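Long-range contact in probable acetyltransferases (Chromobacterium violaceum, PDB 3PZJ), which is probably an acetyltransferase of the GNAT family, possibly one that acetylates the N-terminal serine or alanine of proteins: residues Ala87-Lys99 with Ala104-Ala116. Numbering follows the deposited sequence.
Sequences AQSDTALYVVCAK and ALGFLGYRQMVQA. With NA (sodium ion), chain C.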
# COMPACT_ATOMS: atom_id res chain seq x y z
N ALA A 87 1.95 16.75 5.98
CA ALA A 87 0.59 17.10 5.59
C ALA A 87 -0.27 15.95 5.20
O ALA A 87 -1.52 16.03 5.31
CB ALA A 87 0.58 18.20 4.41
N GLN A 88 0.31 14.85 4.72
CA GLN A 88 -0.53 13.69 4.38
C GLN A 88 -1.24 13.15 5.63
O GLN A 88 -0.60 12.92 6.67
CB GLN A 88 0.34 12.55 3.75
CG GLN A 88 1.04 12.96 2.46
CD GLN A 88 2.07 11.95 2.00
OE1 GLN A 88 3.28 12.11 2.22
NE2 GLN A 88 1.59 10.89 1.37
N SER A 89 -2.52 12.84 5.51
CA SER A 89 -3.28 12.44 6.67
C SER A 89 -2.76 11.08 7.18
O SER A 89 -2.98 10.72 8.34
CB SER A 89 -4.75 12.24 6.26
OG SER A 89 -4.76 11.32 5.14
N ASP A 90 -2.10 10.30 6.32
CA ASP A 90 -1.71 8.94 6.77
C ASP A 90 -0.26 8.86 7.22
O ASP A 90 0.30 7.76 7.44
CB ASP A 90 -2.07 7.95 5.69
CG ASP A 90 -1.24 8.11 4.43
OD1 ASP A 90 -1.46 7.27 3.55
OD2 ASP A 90 -0.39 8.99 4.30
N THR A 91 0.37 10.03 7.38
CA THR A 91 1.78 10.08 7.80
C THR A 91 1.93 10.97 9.07
O THR A 91 1.28 12.06 9.20
CB THR A 91 2.64 10.63 6.64
OG1 THR A 91 2.57 9.73 5.54
CG2 THR A 91 4.06 10.72 7.06
N ALA A 92 2.72 10.50 10.04
CA ALA A 92 3.03 11.30 11.23
C ALA A 92 4.50 11.09 11.55
O ALA A 92 4.95 9.95 11.56
CB ALA A 92 2.18 10.85 12.43
N LEU A 93 5.23 12.16 11.77
CA LEU A 93 6.66 12.05 12.04
C LEU A 93 7.00 12.61 13.40
O LEU A 93 6.24 13.43 13.94
CB LEU A 93 7.48 12.83 11.03
CG LEU A 93 7.43 12.38 9.55
CD1 LEU A 93 8.28 13.39 8.70
CD2 LEU A 93 7.90 10.96 9.39
N TYR A 94 8.10 12.12 13.94
CA TYR A 94 8.58 12.45 15.29
C TYR A 94 10.07 12.68 15.20
O TYR A 94 10.77 12.06 14.39
CB TYR A 94 8.32 11.32 16.26
CG TYR A 94 6.83 10.99 16.37
CD1 TYR A 94 6.04 11.56 17.38
CD2 TYR A 94 6.23 10.17 15.44
CE1 TYR A 94 4.68 11.26 17.45
CE2 TYR A 94 4.88 9.86 15.52
CZ TYR A 94 4.10 10.48 16.47
OH TYR A 94 2.77 10.23 16.56
N VAL A 95 10.54 13.59 16.05
CA VAL A 95 11.92 13.89 16.21
C VAL A 95 12.50 13.10 17.44
O VAL A 95 11.92 13.04 18.52
CB VAL A 95 12.13 15.39 16.42
CG1 VAL A 95 13.60 15.64 16.68
CG2 VAL A 95 11.67 16.17 15.18
N VAL A 96 13.65 12.47 17.22
CA VAL A 96 14.30 11.67 18.23
C VAL A 96 15.19 12.62 19.03
O VAL A 96 16.08 13.24 18.46
CB VAL A 96 15.14 10.60 17.58
CG1 VAL A 96 15.87 9.78 18.70
CG2 VAL A 96 14.15 9.63 16.76
N CYS A 97 14.92 12.73 20.34
CA CYS A 97 15.72 13.50 21.30
C CYS A 97 16.13 12.57 22.43
O CYS A 97 15.39 11.63 22.76
CB CYS A 97 14.89 14.64 21.86
SG CYS A 97 14.19 15.75 20.61
N ALA A 98 17.30 12.79 23.01
CA ALA A 98 17.59 12.28 24.37
C ALA A 98 16.44 12.68 25.33
O ALA A 98 15.82 13.74 25.18
CB ALA A 98 18.93 12.85 24.86
N LYS A 99 16.16 11.82 26.31
CA LYS A 99 15.12 12.07 27.32
C LYS A 99 15.24 13.47 27.89
O LYS A 99 16.31 13.88 28.39
CB LYS A 99 15.22 11.07 28.47
N ALA A 104 17.63 17.69 18.51
CA ALA A 104 17.16 16.71 17.49
C ALA A 104 18.29 15.83 17.12
O ALA A 104 19.33 16.35 16.80
CB ALA A 104 16.65 17.44 16.24
N LEU A 105 18.14 14.51 17.24
CA LEU A 105 19.18 13.55 16.81
C LEU A 105 18.82 12.75 15.54
O LEU A 105 19.64 12.03 14.99
CB LEU A 105 19.42 12.54 17.89
CG LEU A 105 19.83 13.12 19.23
CD1 LEU A 105 19.79 11.92 20.22
CD2 LEU A 105 21.21 13.75 19.05
N GLY A 106 17.59 12.90 15.09
CA GLY A 106 17.12 12.39 13.76
C GLY A 106 15.62 12.36 13.82
O GLY A 106 15.03 12.91 14.76
N PHE A 107 15.02 11.71 12.84
CA PHE A 107 13.59 11.57 12.80
C PHE A 107 13.13 10.25 12.23
O PHE A 107 13.89 9.55 11.68
CB PHE A 107 12.90 12.74 12.10
CG PHE A 107 13.18 12.84 10.64
CD1 PHE A 107 12.26 12.44 9.73
CD2 PHE A 107 14.34 13.39 10.17
CE1 PHE A 107 12.49 12.56 8.43
CE2 PHE A 107 14.58 13.51 8.87
CZ PHE A 107 13.67 13.09 8.00
N LEU A 108 11.86 9.96 12.46
CA LEU A 108 11.17 8.78 11.98
C LEU A 108 9.68 8.87 12.27
O LEU A 108 9.26 9.75 12.89
CB LEU A 108 11.75 7.51 12.59
CG LEU A 108 11.25 7.08 13.92
CD1 LEU A 108 11.61 5.64 14.19
CD2 LEU A 108 11.71 7.96 14.98
N GLY A 109 8.89 7.97 11.74
CA GLY A 109 7.48 8.00 12.00
C GLY A 109 6.67 6.89 11.38
O GLY A 109 7.21 5.87 11.10
N TYR A 110 5.38 7.13 11.20
CA TYR A 110 4.48 6.20 10.59
C TYR A 110 4.10 6.73 9.21
O TYR A 110 3.98 7.96 8.97
CB TYR A 110 3.23 6.11 11.45
CG TYR A 110 3.42 5.66 12.90
CD1 TYR A 110 3.94 4.42 13.20
CD2 TYR A 110 3.01 6.47 13.97
CE1 TYR A 110 4.02 3.98 14.52
CE2 TYR A 110 3.12 6.03 15.31
CZ TYR A 110 3.64 4.80 15.54
OH TYR A 110 3.70 4.37 16.82
N ARG A 111 3.88 5.80 8.28
CA ARG A 111 3.22 6.17 7.06
C ARG A 111 2.29 5.07 6.65
O ARG A 111 2.22 3.98 7.27
CB ARG A 111 4.23 6.42 5.95
CG ARG A 111 5.08 5.15 5.66
CD ARG A 111 6.30 5.50 4.70
NE ARG A 111 5.83 6.12 3.48
CZ ARG A 111 5.44 5.48 2.36
NH1 ARG A 111 5.48 4.15 2.25
NH2 ARG A 111 4.99 6.17 1.31
N GLN A 112 1.51 5.39 5.65
CA GLN A 112 0.48 4.45 5.15
C GLN A 112 -0.38 3.92 6.34
O GLN A 112 -0.63 2.74 6.42
CB GLN A 112 1.13 3.28 4.36
CG GLN A 112 1.91 3.70 3.14
CD GLN A 112 1.01 4.27 2.09
OE1 GLN A 112 0.96 5.50 1.88
NE2 GLN A 112 0.29 3.43 1.46
N MSE A 113 -0.78 4.80 7.27
CA MSE A 113 -1.67 4.42 8.36
C MSE A 113 -3.05 4.10 7.76
O MSE A 113 -3.63 4.93 6.95
CB MSE A 113 -1.78 5.55 9.38
CG MSE A 113 -2.91 5.38 10.36
SE MSE A 113 -2.91 6.88 11.56
CE MSE A 113 -1.05 6.85 12.22
N VAL A 114 -3.57 2.94 8.08
CA VAL A 114 -4.90 2.51 7.69
C VAL A 114 -5.62 2.11 8.95
O VAL A 114 -5.63 0.94 9.34
CB VAL A 114 -4.92 1.35 6.60
CG1 VAL A 114 -6.35 1.16 6.05
CG2 VAL A 114 -3.85 1.62 5.47
N GLN A 115 -6.21 3.08 9.61
CA GLN A 115 -6.87 2.82 10.89
C GLN A 115 -7.89 1.74 10.81
O GLN A 115 -7.94 0.85 11.68
CB GLN A 115 -7.56 4.09 11.48
CG GLN A 115 -6.57 5.18 11.76
CD GLN A 115 -7.20 6.40 12.27
OE1 GLN A 115 -7.36 7.36 11.52
NE2 GLN A 115 -7.63 6.37 13.51
N ALA A 116 -8.67 1.74 9.73
CA ALA A 116 -9.80 0.77 9.57
C ALA A 116 -9.33 -0.69 9.51
O ALA A 116 -10.07 -1.57 9.85
CB ALA A 116 -10.70 1.14 8.32
NA NA C . 0.12 13.90 8.68
O HOH W 1 -2.98 5.07 4.15
O HOH W 2 0.66 14.48 10.98
O HOH W 3 -2.01 14.69 9.19
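The ring of Tyr94 has the backbone of the neighbouring strand at its edge, with Leu108 O in the ring plane and Gly109 CA close by; farther out it meets the Tyr110 ring obliquely, CE2 to CD2 at 4.2 Å. Gln112 CG lies over one face of the Arg111 guanidinium, toward its rim, and Arg111 NH1 is salt-bridged to Glu121. Both tyrosine hydroxyls bond beyond the hairpin, Tyr94 OH to Pro30 O and Tyr110 OH to Leu144 O. On the same side of the sheet as the tyrosines, Val96 chi1 (178°) sends CG1 anti to the backbone N and leaves CG2 to press on Leu108 CD2 at 3.5 Å, tight for two methyl carbons. The other side carries Leu93, Val95 and Phe107: Leu93 CD1 lies oblique to the Phe107 ring, 4.2 Å from its CD1, Val95 CG1 packs on Ala104 CB at 3.6 Å, and helix 75-87 meets Leu93 and Phe107 there. Phe107 CB lies against Tyr94 O.

Antiparallel strands 92-98 and 106-111 form the hairpin, with reciprocal N-H...O bonds pairing Ala92 with Tyr110 and Tyr94 with Leu108. At its loop end Leu105 N bonds to Val96 O at 2.7 Å, beside Val96 N to Gly106 O. Gly109, with no side chain to run into Ala92 O and the Leu93 backbone, lets the strands approach closely, its CA 4.1 Å from Leu93 CA. At the corner round Gln112, Met113 N reaches an in-plane lone pair of Asp90 O at 3.2 Å, and a water donates to both Asp90 OD1 and Met113 O.

The hairpin belongs to the central GNAT sheet, between strands 39-43 and 119-127. Its polar groups are mostly paired, though Gly106 N is buried without a partner; the sodium ion, with two waters, bridges Val86 O near the end of helix 75-87 to Gln88 O and Thr91 O, both ends of a type I turn.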